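Local coordinates for NAP1-binding protein 2 (Saccharomyces cerevisiae, PDB 1YN8) that serves as an adaptor joining the PTC1 phosphatase to the PBS2 kinase and negatively regulates the HOG pathway, here represented by its SH3 domain, at residues Ala39-Glu42 with Ser43-Thr47. Residues are numbered along the deposited sequence; the frame is centred on the assembly and turned at random. Where two conformers were deposited one is given.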
loop_
_atom_site.group_PDB
_atom_site.type_symbol
_atom_site.label_atom_id
_atom_site.label_comp_id
_atom_site.label_asym_id
_atom_site.label_seq_id
_atom_site.Cartn_x
_atom_site.Cartn_y
_atom_site.Cartn_z
ATOM N N ALA A 39 3.899 2.434 -0.963
ATOM C CA ALA A 39 3.581 2.081 0.410
ATOM C C ALA A 39 4.695 1.261 1.048
ATOM O O ALA A 39 5.426 0.538 0.349
ATOM C CB ALA A 39 2.301 1.317 0.441
ATOM N N GLU A 40 4.858 1.408 2.366
ATOM C CA GLU A 40 5.654 0.464 3.161
ATOM C C GLU A 40 4.757 -0.351 4.112
ATOM O O GLU A 40 3.649 0.092 4.514
ATOM C CB GLU A 40 6.848 1.122 3.900
ATOM C CG GLU A 40 6.514 2.161 4.922
ATOM C CD GLU A 40 7.754 2.827 5.601
ATOM O OE1 GLU A 40 8.851 2.963 5.003
ATOM O OE2 GLU A 40 7.606 3.190 6.789
ATOM N N ASN A 41 5.204 -1.577 4.404
ATOM C CA ASN A 41 4.499 -2.467 5.349
ATOM C C ASN A 41 4.612 -1.934 6.788
ATOM O O ASN A 41 5.318 -0.930 7.034
ATOM C CB ASN A 41 4.978 -3.948 5.273
ATOM C CG ASN A 41 6.459 -4.153 5.609
ATOM O OD1 ASN A 41 7.188 -3.209 5.977
ATOM N ND2 ASN A 41 6.928 -5.423 5.434
ATOM N N GLU A 42 3.967 -2.629 7.731
ATOM C CA GLU A 42 3.917 -2.185 9.163
ATOM C C GLU A 42 5.268 -1.847 9.809
ATOM O O GLU A 42 5.400 -0.796 10.509
ATOM C CB GLU A 42 3.192 -3.229 9.995
ATOM C CG GLU A 42 2.978 -2.843 11.465
ATOM C CD GLU A 42 2.204 -3.864 12.231
ATOM O OE1 GLU A 42 1.714 -4.863 11.633
ATOM O OE2 GLU A 42 2.124 -3.708 13.490
ATOM N N SER A 43 6.252 -2.745 9.625
ATOM C CA SER A 43 7.599 -2.556 10.191
ATOM C C SER A 43 8.552 -1.655 9.357
ATOM O O SER A 43 9.650 -1.315 9.824
ATOM C CB SER A 43 8.245 -3.926 10.365
ATOM O OG SER A 43 8.584 -4.397 9.070
ATOM N N GLY A 44 8.178 -1.346 8.117
ATOM C CA GLY A 44 9.033 -0.632 7.151
ATOM C C GLY A 44 10.083 -1.483 6.429
ATOM O O GLY A 44 10.935 -0.937 5.725
ATOM N N SER A 45 10.048 -2.811 6.626
ATOM C CA SER A 45 11.053 -3.725 6.036
ATOM C C SER A 45 10.870 -3.989 4.527
ATOM O O SER A 45 11.801 -4.488 3.877
ATOM C CB SER A 45 11.043 -5.079 6.753
ATOM O OG SER A 45 9.778 -5.686 6.572
ATOM N N LYS A 46 9.697 -3.654 3.988
ATOM C CA LYS A 46 9.396 -3.864 2.569
ATOM C C LYS A 46 8.601 -2.681 2.028
ATOM O O LYS A 46 7.794 -2.082 2.762
ATOM C CB LYS A 46 8.583 -5.159 2.377
ATOM C CG LYS A 46 9.318 -6.466 2.773
ATOM C CD LYS A 46 8.382 -7.630 2.516
ATOM C CE LYS A 46 8.826 -8.934 3.143
ATOM N NZ LYS A 46 7.637 -9.863 3.222
ATOM N N THR A 47 8.799 -2.334 0.755
ATOM C CA THR A 47 8.056 -1.229 0.135
ATOM C C THR A 47 7.769 -1.527 -1.339
ATOM O O THR A 47 8.567 -2.173 -2.014
ATOM C CB THR A 47 8.827 0.132 0.273
ATOM O OG1 THR A 47 8.073 1.223 -0.291
ATOM C CG2 THR A 47 10.155 0.055 -0.417
#
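N41 OD1 sits over the inner side of the turn, where K46 N donates to it at 3.2 Å from above the plane of the amide, 48° out of it; the amides of G44 and S45 also lie close to this oxygen. The other branch of the carboxamide works differently: N41 ND2 gives a fairly straight bond to S45 OG at 3.1 Å, with the hydroxyl almost in the amide plane. S45 OG in turn donates to S43 OG, which also accepts from S45 N and thereby forms an ST turn. With CG placed between its own backbone N and carbonyl carbon (chi1 61°), N41 folds its amide inward across the loop, and the flank of K46, from CB to CD, runs obliquely past ND2. Between strands 36-40 and 47-51 the chain makes the hairpin connection known as the distal loop of the SH3 fold. A type I turn from N41 to G44 begins the reversal, with G44 N bonded to N41 O at 3.1 Å, and G44, at positive phi, and S45 complete it. With an alanine in place of N41, K46 N and S45 OG would probably lose their side-chain partner and the residues after the turn could shift more freely. Toward the strands, N41 N bonds to K46 O at 3.1 Å, while E40 and T47 form an antiparallel non-hydrogen-bonded pair, with E40 CB and T47 CB 4.2 Å apart on the same face. In one of the two conformers of T47, chi1 of -178° swings OG1 away from its own amide and beside its carbonyl carbon, from where it donates to A39 O at 2.8 Å, well above the carbonyl plane.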